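Local coordinates for protein flavin prenyltransferase PAD1, mitochondrial (Aspergillus niger, PDB 6QLG) that probably makes the prenylated FMN cofactor of ferulic acid decarboxylase, joining a dimethylallyl group to flavin N5 and C6 without a metal, at residues G49-M54 against V159-P164; C125-L130 against E167-N172; R144-M149 against R154-V159; V187-I192 against I201-G206. All coordinates share one frame; numbering follows the deposited sequence.

Interaction 1. Residues G49-M54 against V159-P164. With FMN (flavin mononucleotide), chain M; DMA (dimethylallyl diphosphate), chain J.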
# COMPACT_ATOMS: atom_id res chain seq x y z
N GLY B 49 32.89 2.62 -3.36
CA GLY B 49 33.70 1.93 -2.37
C GLY B 49 33.17 0.60 -1.88
O GLY B 49 33.35 0.25 -0.71
N ALA B 50 32.50 -0.15 -2.75
CA ALA B 50 32.19 -1.54 -2.45
C ALA B 50 33.36 -2.42 -2.88
O ALA B 50 34.08 -2.10 -3.83
CB ALA B 50 30.91 -1.98 -3.16
N THR B 51 33.55 -3.53 -2.17
CA THR B 51 34.60 -4.46 -2.56
C THR B 51 34.30 -5.02 -3.94
O THR B 51 33.14 -5.25 -4.30
CB THR B 51 34.75 -5.58 -1.52
OG1 THR B 51 35.91 -6.36 -1.83
CG2 THR B 51 33.54 -6.47 -1.49
N GLY B 52 35.34 -5.20 -4.74
CA GLY B 52 35.17 -5.63 -6.12
C GLY B 52 35.63 -4.59 -7.12
O GLY B 52 35.03 -4.45 -8.19
N ALA B 53 36.69 -3.85 -6.79
CA ALA B 53 37.20 -2.82 -7.69
C ALA B 53 37.62 -3.40 -9.03
O ALA B 53 37.49 -2.72 -10.06
CB ALA B 53 38.37 -2.08 -7.04
N MET B 54 38.10 -4.64 -9.05
CA MET B 54 38.51 -5.26 -10.31
C MET B 54 37.34 -5.39 -11.28
O MET B 54 37.56 -5.42 -12.50
CB MET B 54 39.14 -6.63 -10.05
CG MET B 54 39.85 -7.24 -11.25
SD MET B 54 41.15 -6.19 -11.95
CE MET B 54 42.12 -5.85 -10.49
N VAL B 159 25.70 -2.54 -10.11
CA VAL B 159 26.31 -3.78 -9.64
C VAL B 159 26.38 -3.73 -8.12
O VAL B 159 27.45 -3.59 -7.53
CB VAL B 159 27.70 -4.00 -10.27
CG1 VAL B 159 28.23 -5.39 -9.93
CG2 VAL B 159 27.61 -3.83 -11.78
N ALA B 160 25.21 -3.85 -7.47
CA ALA B 160 25.10 -3.64 -6.03
C ALA B 160 25.65 -4.85 -5.29
O ALA B 160 25.13 -5.96 -5.42
CB ALA B 160 23.64 -3.41 -5.65
N ARG B 161 26.71 -4.64 -4.51
CA ARG B 161 27.42 -5.72 -3.84
C ARG B 161 27.27 -5.56 -2.33
O ARG B 161 27.74 -4.58 -1.75
CB ARG B 161 28.89 -5.73 -4.24
CG ARG B 161 29.60 -7.02 -3.87
CD ARG B 161 30.30 -6.89 -2.53
NE ARG B 161 30.69 -8.18 -1.99
CZ ARG B 161 30.67 -8.48 -0.69
NH1 ARG B 161 31.03 -9.69 -0.28
NH2 ARG B 161 30.28 -7.57 0.19
N GLU B 162 26.63 -6.55 -1.70
CA GLU B 162 26.41 -6.60 -0.26
C GLU B 162 25.83 -7.95 0.08
O GLU B 162 25.02 -8.49 -0.69
CB GLU B 162 25.47 -5.49 0.22
CG GLU B 162 25.24 -5.45 1.74
CD GLU B 162 26.53 -5.32 2.54
OE1 GLU B 162 27.18 -6.36 2.81
OE2 GLU B 162 26.89 -4.18 2.91
N THR B 163 26.24 -8.50 1.22
CA THR B 163 25.67 -9.74 1.71
C THR B 163 25.96 -9.88 3.19
O THR B 163 27.06 -9.52 3.64
CB THR B 163 26.20 -10.96 0.94
OG1 THR B 163 25.32 -12.07 1.17
CG2 THR B 163 27.59 -11.36 1.39
N PRO B 164 24.99 -10.34 4.00
CA PRO B 164 23.61 -10.56 3.55
C PRO B 164 22.87 -9.23 3.38
O PRO B 164 23.45 -8.18 3.66
CB PRO B 164 23.00 -11.40 4.68
CG PRO B 164 23.79 -11.00 5.88
CD PRO B 164 25.19 -10.75 5.40
N1 FMN M . 29.82 -1.12 1.36
C2 FMN M . 28.88 -1.91 0.73
O2 FMN M . 27.71 -1.54 0.67
N3 FMN M . 29.25 -3.11 0.18
C4 FMN M . 30.57 -3.52 0.26
O4 FMN M . 30.93 -4.60 -0.23
C4A FMN M . 31.52 -2.73 0.89
N5 FMN M . 32.83 -3.17 0.96
C5A FMN M . 33.79 -2.39 1.58
C6 FMN M . 35.12 -2.82 1.65
C7 FMN M . 36.10 -2.05 2.28
C7M FMN M . 37.52 -2.53 2.34
C8 FMN M . 35.73 -0.83 2.84
C8M FMN M . 36.75 0.03 3.53
C9 FMN M . 34.39 -0.40 2.77
C9A FMN M . 33.42 -1.17 2.14
N10 FMN M . 32.10 -0.74 2.06
C10 FMN M . 31.14 -1.52 1.45
C1' FMN M . 31.68 0.57 2.69
C2' FMN M . 31.63 1.77 1.75
O2' FMN M . 32.92 2.05 1.24
C3' FMN M . 31.09 2.98 2.53
O3' FMN M . 29.74 2.75 2.85
C4' FMN M . 31.21 4.28 1.76
O4' FMN M . 30.49 5.30 2.43
C5' FMN M . 30.64 4.16 0.35
O5' FMN M . 30.93 5.36 -0.33
P FMN M . 30.76 5.48 -1.92
O1P FMN M . 30.55 6.93 -2.29
O2P FMN M . 32.01 4.96 -2.58
O3P FMN M . 29.56 4.69 -2.39
C1 DMA J . 32.85 -4.87 4.30
O1 DMA J . 31.92 -5.33 5.24
C2 DMA J . 33.55 -3.65 4.87
C3 DMA J . 34.82 -3.73 5.15
C4 DMA J . 35.51 -2.50 5.72
C5 DMA J . 35.59 -5.02 4.90
PA DMA J . 30.90 -6.49 4.72
O1A DMA J . 30.06 -7.00 5.87
O2A DMA J . 30.01 -5.81 3.69
O3A DMA J . 31.83 -7.69 4.05
PB DMA J . 31.37 -9.28 3.92
O1B DMA J . 29.94 -9.33 3.42
O2B DMA J . 31.45 -10.01 5.23
O3B DMA J . 32.29 -9.98 2.94

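Interaction 2. Residues C125-L130 against E167-N172. With FMN (flavin mononucleotide), chain M.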
# COMPACT_ATOMS: atom_id res chain seq x y z
N CYS B 125 28.80 -1.26 -6.93
CA CYS B 125 27.89 -0.28 -6.35
C CYS B 125 27.69 -0.58 -4.88
O CYS B 125 27.18 -1.66 -4.53
CB CYS B 125 26.55 -0.26 -7.09
SG CYS B 125 25.42 1.01 -6.49
N SER B 126 28.08 0.35 -4.02
CA SER B 126 27.88 0.20 -2.59
C SER B 126 26.42 0.40 -2.23
O SER B 126 25.62 0.93 -3.01
CB SER B 126 28.75 1.20 -1.82
OG SER B 126 28.29 2.52 -2.04
N MET B 127 26.07 -0.03 -1.01
CA MET B 127 24.72 0.21 -0.50
C MET B 127 24.47 1.70 -0.29
O MET B 127 23.34 2.17 -0.48
CB MET B 127 24.50 -0.56 0.80
CG MET B 127 24.58 -2.07 0.65
SD MET B 127 23.35 -2.75 -0.49
CE MET B 127 24.30 -2.92 -2.01
N LYS B 128 25.51 2.44 0.09
CA LYS B 128 25.37 3.89 0.26
C LYS B 128 24.97 4.56 -1.04
O LYS B 128 24.05 5.38 -1.07
CB LYS B 128 26.68 4.47 0.80
CG LYS B 128 26.69 5.99 0.96
CD LYS B 128 27.30 6.66 -0.27
CE LYS B 128 28.09 7.90 0.10
NZ LYS B 128 28.64 8.54 -1.14
N THR B 129 25.65 4.23 -2.14
CA THR B 129 25.34 4.85 -3.42
C THR B 129 24.00 4.35 -3.96
O THR B 129 23.23 5.12 -4.55
CB THR B 129 26.47 4.60 -4.41
OG1 THR B 129 27.59 5.44 -4.07
CG2 THR B 129 26.04 4.92 -5.84
N LEU B 130 23.70 3.06 -3.77
CA LEU B 130 22.36 2.56 -4.08
C LEU B 130 21.30 3.36 -3.34
O LEU B 130 20.24 3.68 -3.91
CB LEU B 130 22.26 1.08 -3.72
CG LEU B 130 20.85 0.52 -3.50
CD1 LEU B 130 20.07 0.46 -4.81
CD2 LEU B 130 20.89 -0.84 -2.83
N GLU B 167 16.30 -5.53 5.04
CA GLU B 167 15.08 -5.04 4.39
C GLU B 167 15.30 -3.66 3.80
O GLU B 167 14.65 -3.30 2.81
CB GLU B 167 13.92 -5.05 5.39
CG GLU B 167 13.17 -3.73 5.49
CD GLU B 167 11.68 -3.92 5.74
OE1 GLU B 167 10.88 -3.32 4.98
OE2 GLU B 167 11.32 -4.66 6.68
N ILE B 168 16.22 -2.88 4.37
CA ILE B 168 16.58 -1.58 3.80
C ILE B 168 17.16 -1.77 2.40
O ILE B 168 16.71 -1.14 1.43
CB ILE B 168 17.57 -0.84 4.71
CG1 ILE B 168 17.03 -0.75 6.14
CG2 ILE B 168 17.89 0.55 4.15
CD1 ILE B 168 15.90 0.23 6.31
N HIS B 169 18.19 -2.62 2.28
CA HIS B 169 18.82 -2.87 0.99
C HIS B 169 17.80 -3.35 -0.04
O HIS B 169 17.77 -2.87 -1.17
CB HIS B 169 19.94 -3.91 1.14
CG HIS B 169 20.96 -3.55 2.17
ND1 HIS B 169 21.46 -4.46 3.08
CD2 HIS B 169 21.61 -2.39 2.43
CE1 HIS B 169 22.35 -3.88 3.85
NE2 HIS B 169 22.46 -2.62 3.48
N LEU B 170 16.97 -4.32 0.35
CA LEU B 170 16.04 -4.93 -0.60
C LEU B 170 14.95 -3.96 -1.02
O LEU B 170 14.55 -3.94 -2.19
CB LEU B 170 15.44 -6.20 0.00
CG LEU B 170 16.40 -7.39 -0.07
CD1 LEU B 170 15.90 -8.56 0.75
CD2 LEU B 170 16.62 -7.79 -1.52
N ARG B 171 14.47 -3.13 -0.09
CA ARG B 171 13.51 -2.10 -0.46
C ARG B 171 14.12 -1.11 -1.45
O ARG B 171 13.48 -0.74 -2.44
CB ARG B 171 13.00 -1.36 0.78
CG ARG B 171 12.14 -0.15 0.47
CD ARG B 171 12.25 0.91 1.56
NE ARG B 171 13.50 1.65 1.50
CZ ARG B 171 14.13 2.14 2.57
NH1 ARG B 171 13.62 1.98 3.78
NH2 ARG B 171 15.27 2.80 2.42
N ASN B 172 15.36 -0.68 -1.20
CA ASN B 172 16.03 0.22 -2.13
C ASN B 172 16.20 -0.42 -3.50
O ASN B 172 16.00 0.23 -4.53
CB ASN B 172 17.38 0.65 -1.56
CG ASN B 172 17.24 1.60 -0.38
OD1 ASN B 172 16.13 2.03 -0.05
ND2 ASN B 172 18.36 1.92 0.26
N1 FMN M . 29.82 -1.12 1.36
C2 FMN M . 28.88 -1.91 0.73
O2 FMN M . 27.71 -1.54 0.67
N3 FMN M . 29.25 -3.11 0.18
C4 FMN M . 30.57 -3.52 0.26
O4 FMN M . 30.93 -4.60 -0.23
C4A FMN M . 31.52 -2.73 0.89
N5 FMN M . 32.83 -3.17 0.96
C5A FMN M . 33.79 -2.39 1.58
C6 FMN M . 35.12 -2.82 1.65
C7 FMN M . 36.10 -2.05 2.28
C7M FMN M . 37.52 -2.53 2.34
C8 FMN M . 35.73 -0.83 2.84
C8M FMN M . 36.75 0.03 3.53
C9 FMN M . 34.39 -0.40 2.77
C9A FMN M . 33.42 -1.17 2.14
N10 FMN M . 32.10 -0.74 2.06
C10 FMN M . 31.14 -1.52 1.45
C1' FMN M . 31.68 0.57 2.69
C2' FMN M . 31.63 1.77 1.75
O2' FMN M . 32.92 2.05 1.24
C3' FMN M . 31.09 2.98 2.53
O3' FMN M . 29.74 2.75 2.85
C4' FMN M . 31.21 4.28 1.76
O4' FMN M . 30.49 5.30 2.43
C5' FMN M . 30.64 4.16 0.35
O5' FMN M . 30.93 5.36 -0.33
P FMN M . 30.76 5.48 -1.92
O1P FMN M . 30.55 6.93 -2.29
O2P FMN M . 32.01 4.96 -2.58
O3P FMN M . 29.56 4.69 -2.39
O HOH W 1 21.04 0.76 0.21

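Interaction 3. Residues R144-M149 against R154-V159. With FMN (flavin mononucleotide), chain T.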
# COMPACT_ATOMS: atom_id res chain seq x y z
N ARG B 144 24.19 12.04 -8.95
CA ARG B 144 23.48 12.99 -9.82
C ARG B 144 23.38 12.46 -11.24
O ARG B 144 22.31 12.55 -11.86
CB ARG B 144 24.19 14.34 -9.80
CG ARG B 144 23.60 15.37 -10.77
CD ARG B 144 22.12 15.64 -10.50
NE ARG B 144 21.56 16.61 -11.44
CZ ARG B 144 20.26 16.83 -11.60
NH1 ARG B 144 19.37 16.14 -10.90
NH2 ARG B 144 19.84 17.74 -12.47
N THR B 145 24.47 11.91 -11.78
CA THR B 145 24.42 11.38 -13.14
C THR B 145 23.45 10.22 -13.25
O THR B 145 22.70 10.11 -14.22
CB THR B 145 25.82 10.98 -13.60
OG1 THR B 145 26.71 12.09 -13.45
CG2 THR B 145 25.80 10.56 -15.06
N ALA B 146 23.43 9.33 -12.24
CA ALA B 146 22.45 8.26 -12.22
C ALA B 146 21.03 8.82 -12.14
O ALA B 146 20.12 8.35 -12.83
CB ALA B 146 22.72 7.31 -11.06
N ASP B 147 20.82 9.82 -11.28
CA ASP B 147 19.53 10.49 -11.20
C ASP B 147 19.11 11.04 -12.56
O ASP B 147 17.94 10.98 -12.93
CB ASP B 147 19.60 11.61 -10.16
CG ASP B 147 18.23 12.16 -9.79
OD1 ASP B 147 17.45 11.43 -9.14
OD2 ASP B 147 17.94 13.32 -10.13
N VAL B 148 20.08 11.57 -13.32
CA VAL B 148 19.78 12.10 -14.64
C VAL B 148 19.47 10.97 -15.63
O VAL B 148 18.55 11.08 -16.44
CB VAL B 148 20.96 12.97 -15.13
CG1 VAL B 148 20.82 13.28 -16.60
CG2 VAL B 148 21.03 14.25 -14.31
N MET B 149 20.23 9.87 -15.56
CA MET B 149 19.95 8.73 -16.43
C MET B 149 18.52 8.23 -16.23
O MET B 149 17.83 7.90 -17.20
CB MET B 149 20.94 7.59 -16.15
CG MET B 149 22.40 7.93 -16.44
SD MET B 149 22.78 8.05 -18.20
CE MET B 149 24.43 8.75 -18.12
N ARG B 154 17.38 6.46 -19.61
CA ARG B 154 18.55 5.77 -20.13
C ARG B 154 18.88 4.58 -19.23
O ARG B 154 18.55 4.56 -18.04
CB ARG B 154 19.75 6.71 -20.23
CG ARG B 154 19.54 7.86 -21.21
CD ARG B 154 20.64 8.90 -21.12
NE ARG B 154 20.26 10.14 -21.79
CZ ARG B 154 20.91 11.30 -21.64
NH1 ARG B 154 21.96 11.38 -20.84
NH2 ARG B 154 20.49 12.38 -22.29
N ARG B 155 19.54 3.58 -19.82
CA ARG B 155 19.85 2.35 -19.11
C ARG B 155 20.84 2.61 -17.98
O ARG B 155 21.90 3.20 -18.19
CB ARG B 155 20.40 1.31 -20.08
CG ARG B 155 20.93 0.02 -19.45
CD ARG B 155 19.86 -0.78 -18.71
NE ARG B 155 18.60 -0.90 -19.45
CZ ARG B 155 18.25 -1.96 -20.17
NH1 ARG B 155 19.06 -3.00 -20.28
NH2 ARG B 155 17.08 -1.97 -20.80
N LEU B 156 20.47 2.19 -16.77
CA LEU B 156 21.30 2.36 -15.58
C LEU B 156 21.44 1.02 -14.89
O LEU B 156 20.44 0.43 -14.46
CB LEU B 156 20.70 3.40 -14.62
CG LEU B 156 21.37 3.52 -13.25
CD1 LEU B 156 22.80 4.04 -13.38
CD2 LEU B 156 20.56 4.41 -12.32
N VAL B 157 22.68 0.53 -14.79
CA VAL B 157 22.97 -0.77 -14.19
C VAL B 157 23.75 -0.54 -12.90
O VAL B 157 24.79 0.12 -12.90
CB VAL B 157 23.75 -1.68 -15.15
CG1 VAL B 157 24.12 -2.99 -14.47
CG2 VAL B 157 22.94 -1.94 -16.41
N LEU B 158 23.24 -1.09 -11.80
CA LEU B 158 23.88 -0.99 -10.49
C LEU B 158 24.38 -2.37 -10.10
O LEU B 158 23.59 -3.26 -9.78
CB LEU B 158 22.90 -0.44 -9.45
CG LEU B 158 22.14 0.84 -9.77
CD1 LEU B 158 21.24 1.23 -8.61
CD2 LEU B 158 23.09 1.96 -10.11
N VAL B 159 25.70 -2.54 -10.11
CA VAL B 159 26.31 -3.78 -9.64
C VAL B 159 26.38 -3.73 -8.12
O VAL B 159 27.45 -3.59 -7.53
CB VAL B 159 27.70 -4.00 -10.27
CG1 VAL B 159 28.23 -5.39 -9.93
CG2 VAL B 159 27.61 -3.83 -11.78
N1 FMN T . 19.88 20.01 -10.10
C2 FMN T . 18.50 19.96 -10.17
O2 FMN T . 17.89 19.10 -9.53
N3 FMN T . 17.82 20.86 -10.96
C4 FMN T . 18.51 21.82 -11.68
O4 FMN T . 17.91 22.64 -12.39
C4A FMN T . 19.89 21.87 -11.61
N5 FMN T . 20.57 22.83 -12.33
C5A FMN T . 21.95 22.89 -12.26
C6 FMN T . 22.64 23.85 -12.99
C7 FMN T . 24.03 23.90 -12.91
C7M FMN T . 24.78 24.94 -13.69
C8 FMN T . 24.72 22.99 -12.12
C8M FMN T . 26.22 23.06 -12.06
C9 FMN T . 24.03 22.03 -11.40
C9A FMN T . 22.65 21.97 -11.47
N10 FMN T . 21.95 21.01 -10.74
C10 FMN T . 20.58 20.96 -10.82
C1' FMN T . 22.68 20.01 -9.89
C2' FMN T . 22.72 20.42 -8.43
O2' FMN T . 23.47 21.60 -8.30
C3' FMN T . 23.39 19.32 -7.61
O3' FMN T . 22.51 18.22 -7.46
C4' FMN T . 23.79 19.82 -6.23
O4' FMN T . 24.31 18.74 -5.48
C5' FMN T . 22.60 20.38 -5.45
O5' FMN T . 23.07 20.79 -4.18
P FMN T . 22.25 21.80 -3.23
O1P FMN T . 22.73 21.64 -1.81
O2P FMN T . 22.47 23.21 -3.71
O3P FMN T . 20.77 21.45 -3.29

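Interaction 4. Residues V187-I192 against I201-G206. With DMA (dimethylallyl diphosphate), chain N.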
# COMPACT_ATOMS: atom_id res chain seq x y z
N VAL B 187 27.21 -12.15 -8.67
CA VAL B 187 27.28 -13.53 -8.18
C VAL B 187 27.95 -14.39 -9.25
O VAL B 187 27.60 -14.30 -10.44
CB VAL B 187 25.90 -14.07 -7.80
CG1 VAL B 187 25.41 -13.43 -6.51
CG2 VAL B 187 24.89 -13.85 -8.92
N PRO B 188 28.91 -15.24 -8.88
CA PRO B 188 29.68 -15.98 -9.89
C PRO B 188 28.84 -17.03 -10.59
O PRO B 188 27.98 -17.68 -9.98
CB PRO B 188 30.81 -16.63 -9.08
CG PRO B 188 30.75 -16.00 -7.71
CD PRO B 188 29.33 -15.57 -7.51
N ALA B 189 29.09 -17.21 -11.89
CA ALA B 189 28.44 -18.24 -12.69
C ALA B 189 29.36 -19.46 -12.71
O ALA B 189 30.18 -19.63 -13.62
CB ALA B 189 28.13 -17.74 -14.09
N PHE B 190 29.22 -20.31 -11.70
CA PHE B 190 30.13 -21.45 -11.55
C PHE B 190 29.97 -22.49 -12.65
O PHE B 190 30.87 -23.31 -12.84
CB PHE B 190 29.94 -22.11 -10.18
CG PHE B 190 30.34 -21.24 -9.02
CD1 PHE B 190 31.67 -21.12 -8.66
CD2 PHE B 190 29.39 -20.54 -8.30
CE1 PHE B 190 32.05 -20.33 -7.59
CE2 PHE B 190 29.76 -19.75 -7.23
CZ PHE B 190 31.09 -19.64 -6.88
N TYR B 191 28.86 -22.47 -13.39
CA TYR B 191 28.64 -23.49 -14.42
C TYR B 191 29.61 -23.37 -15.59
O TYR B 191 29.70 -24.31 -16.38
CB TYR B 191 27.20 -23.43 -14.93
CG TYR B 191 26.81 -22.14 -15.61
CD1 TYR B 191 27.13 -21.90 -16.94
CD2 TYR B 191 26.11 -21.16 -14.92
CE1 TYR B 191 26.77 -20.72 -17.56
CE2 TYR B 191 25.75 -19.98 -15.53
CZ TYR B 191 26.08 -19.76 -16.85
OH TYR B 191 25.72 -18.58 -17.47
N ILE B 192 30.33 -22.25 -15.72
CA ILE B 192 31.33 -22.14 -16.78
C ILE B 192 32.58 -22.96 -16.50
O ILE B 192 33.45 -23.06 -17.37
CB ILE B 192 31.73 -20.67 -17.02
CG1 ILE B 192 32.63 -20.17 -15.89
CG2 ILE B 192 30.49 -19.79 -17.15
CD1 ILE B 192 33.24 -18.80 -16.17
N ILE B 201 35.17 -13.44 -13.23
CA ILE B 201 34.99 -12.00 -13.39
C ILE B 201 34.69 -11.67 -14.85
O ILE B 201 33.81 -10.84 -15.14
CB ILE B 201 36.24 -11.24 -12.89
CG1 ILE B 201 36.42 -11.44 -11.39
CG2 ILE B 201 36.12 -9.76 -13.21
CD1 ILE B 201 37.59 -10.65 -10.82
N ASP B 202 35.40 -12.30 -15.78
CA ASP B 202 35.19 -12.03 -17.20
C ASP B 202 33.76 -12.35 -17.63
O ASP B 202 33.16 -11.62 -18.43
CB ASP B 202 36.19 -12.82 -18.05
CG ASP B 202 37.61 -12.29 -17.94
OD1 ASP B 202 37.78 -11.10 -17.59
OD2 ASP B 202 38.55 -13.06 -18.21
N GLN B 203 33.20 -13.44 -17.10
CA GLN B 203 31.82 -13.79 -17.42
C GLN B 203 30.85 -12.76 -16.85
O GLN B 203 29.91 -12.34 -17.54
CB GLN B 203 31.50 -15.19 -16.91
CG GLN B 203 30.20 -15.77 -17.45
CD GLN B 203 29.01 -15.48 -16.55
OE1 GLN B 203 29.16 -14.89 -15.48
NE2 GLN B 203 27.83 -15.91 -16.98
N SER B 204 31.07 -12.34 -15.60
CA SER B 204 30.20 -11.32 -15.00
C SER B 204 30.25 -10.02 -15.79
O SER B 204 29.21 -9.40 -16.04
CB SER B 204 30.60 -11.08 -13.55
OG SER B 204 30.42 -12.24 -12.76
N VAL B 205 31.45 -9.59 -16.19
CA VAL B 205 31.59 -8.36 -16.96
C VAL B 205 30.87 -8.48 -18.29
O VAL B 205 30.21 -7.54 -18.75
CB VAL B 205 33.08 -8.01 -17.13
CG1 VAL B 205 33.25 -6.92 -18.19
CG2 VAL B 205 33.68 -7.57 -15.80
N GLY B 206 30.97 -9.65 -18.93
CA GLY B 206 30.28 -9.85 -20.19
C GLY B 206 28.77 -9.83 -20.04
O GLY B 206 28.05 -9.32 -20.90
C1 DMA N . 22.25 -19.55 -16.10
O1 DMA N . 22.07 -18.38 -16.85
C2 DMA N . 21.22 -20.60 -16.53
C3 DMA N . 21.62 -21.77 -16.99
C4 DMA N . 20.59 -22.80 -17.42
C5 DMA N . 23.11 -22.10 -17.09
PA DMA N . 21.34 -17.09 -16.12
O1A DMA N . 20.81 -17.52 -14.77
O2A DMA N . 20.20 -16.61 -16.98
O3A DMA N . 22.42 -15.87 -15.93
PB DMA N . 24.04 -16.11 -15.74
O1B DMA N . 24.27 -17.39 -14.99
O2B DMA N . 24.63 -14.97 -14.95
O3B DMA N . 24.68 -16.19 -17.10
O HOH W 2 27.89 -12.41 -12.20
O HOH W 3 30.66 -15.34 -13.28
O HOH W 4 27.73 -17.37 -19.72

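Interaction 1. Residues G49-M54 against V159-P164
T51 holds OG1 trans to its backbone N (chi1 -172°), which puts CG2 between the backbone N and the carbonyl carbon; R161 starts extended, and a kink at chi2 (-94°) brings its guanidinium alongside that methyl. CG2 of T51 lies 3.4 Å from R161 NE, over one face of the guanidinium and shifted toward its rim. R161 grips the flavin twice: its carbonyl O takes the N3 hydrogen of FMN at 2.9 Å, and its NH2 donates to FMN O4 at 3.1 Å. T51 N adds only a weak bond to the same O4. A50 lies against one face of the flavin, its CB 3.8 Å from FMN C4, and the bound dimethylallyl diphosphate lies over the opposite face. R161 NE and NH1 are held mainly by carbonyl oxygens of P188 and V187 of the second subunit, so a neighbouring chain fixes this guanidinium; its bond from NH1 to diphosphate O3B is weak. DMA C1 stands 3.7 Å from FMN N5, consistent with bond formation between them. The grip on the pyrimidine edge would keep the flavin aligned for that step, and the guanidinium would probably favour negative charge on O4 and a departing phosphate group, though the assigned reaction uses the monophosphate.

Interaction 2. Residues C125-L130 against E167-N172
M127 and H169 meet at about a right angle. The methionine CG stands opposite the carbonyl carbon (chi1 -63°), and further bends at chi2 and chi3 fold the thioether back toward the imidazole. SD comes within 3.4 Å of H169 CD2 and 3.9 Å of the ring centroid, 34° off the ring normal: an oblique Met-aromatic contact. H169 NE2 bonds to D147 of the third subunit and ND1 to S166 N, and bonds at both ring nitrogens would restrict its rotation. One turn further on, L130 lays CG 4.0 Å from N172 CB. The N172 amide is held at both ends: OD1 accepts from R171 NH2 at 2.7 Å, and ND2 gives to S135 O of the third subunit and to a water that donates to M127 O, linking the two helices. At the start of the first helix, S126 is the N-cap: its OG accepts from T129 N and donates to FMN O3P at 2.5 Å, while M127 N reaches FMN O2 at 2.8 Å. K128 NZ and T129 OG1 add two more bonds to the phosphate, to O1P and O3P. Helix 127-135 is thus wedged between strand 155-160, where M127 meets A160 and L130 meets L158, and helix 167-178, whose M173 and V176 also pack on L130.

Interaction 3. Residues R144-M149 against R154-V159
M149 and R154 bring the last turn of the helix round to the start of the strand, with their CA atoms 4.9 Å apart and R154 N bonded to M149 O at 2.8 Å. The same two residues also pack through their side chains, which cross at about a right angle. In M149 a turn at chi2 (-72°) lays SD alongside R154, 3.7 Å from CD and near the plane of the guanidinium, at its edge. R154 itself runs straight out from CG to NE, and its far end is satisfied by the carbonyl of G113, with a weaker bond to that of F115. Deeper in, A146 CB meets L156 CD2 at 3.8 Å, and M149 CB lies 4.5 Å from L156 CB; both M149 and L156 also rest on M120 of the neighbouring strand, so the turn closes over an apolar interior. The other face of the helix serves a ligand. R144 carries its guanidinium between V148 CG2 on one face and the flavin on the other, NH2 coming 3.3 Å from N1 of an FMN bound by the fourth subunit. R144 NH1 forms a salt bridge with D147 OD2; NH2 forms another with OE2 of E162 of the fourth subunit, and D147 OD2 accepts from H169 NE2 of that subunit. Helix 141-151 is the second of two helices in the crossover from strand 119-125 to its parallel neighbour 155-160, as in Rossmann-like flavoproteins; here its outer side also supplies part of a flavin and prenyl pocket at a subunit interface.

Interaction 4. Residues V187-I192 against I201-G206
A189 CB packs against the polar end of Q203, 3.3 Å from OE1 and 3.4 Å from NE2. In Q203, chi1 (-167°) carries CG out against I192, whose CG2 is 4.0 Å from it, and the bend at chi2 (-92°) then turns the amide toward A189 and the diphosphate. Water makes most of the polar links. One water donates to both V187 O and S204 OG. Another accepts from A189 N and donates to Q203 OE1 at 2.7 Å, so the amide oxygen is tied to the loop backbone, and this water also takes a longer bond from S204 OG. A third joins Y191 OH to Q203 NE2. The ligand contacts are more direct. Y191 OH gives a bond of 2.6 Å to diphosphate O3B, and Q203 NE2 adds a weak one to the same oxygen, so the two residues meet on a single phosphate oxygen. The prenyl group stands nearly upright on one face of the Y191 ring, which is placed by chi1 of 62°; its methyl C5 is 3.6 Å above the ring centre, as in a CH-pi contact, and W222 meets the ring nearly perpendicularly. R207 NE also holds this diphosphate, consistent with its predicted role in binding dimethylallyl phosphate. The loop runs from strand 182-183 toward helix 197-210, which in turn packs on helix 53-65 through I201 and V205, with D202 bridged to K58. On its far side the loop meets the second subunit, F190 packing on T51 there.

Interactions 1 and 2, with centres 11 Å apart, work on the same flavin: the first holds the N3/O4 edge and, through G49, one phosphate oxygen and the ribityl chain; the second holds O2 and the other two phosphate oxygens. V159 O and C125 N join them at 2.7 Å, a probable hydrogen bond. Interaction 3 lies about 14 Å from interaction 2, centre to centre, and shares V159 with interaction 1, but its R144 faces another subunit's FMN. Interaction 4 touches interaction 1 through M54 CG and I201 CD1 at 4.1 Å and serves a different prenyl molecule. The site holding the flavin of interactions 1 and 2 takes residues from three chains, and the others are probably alike.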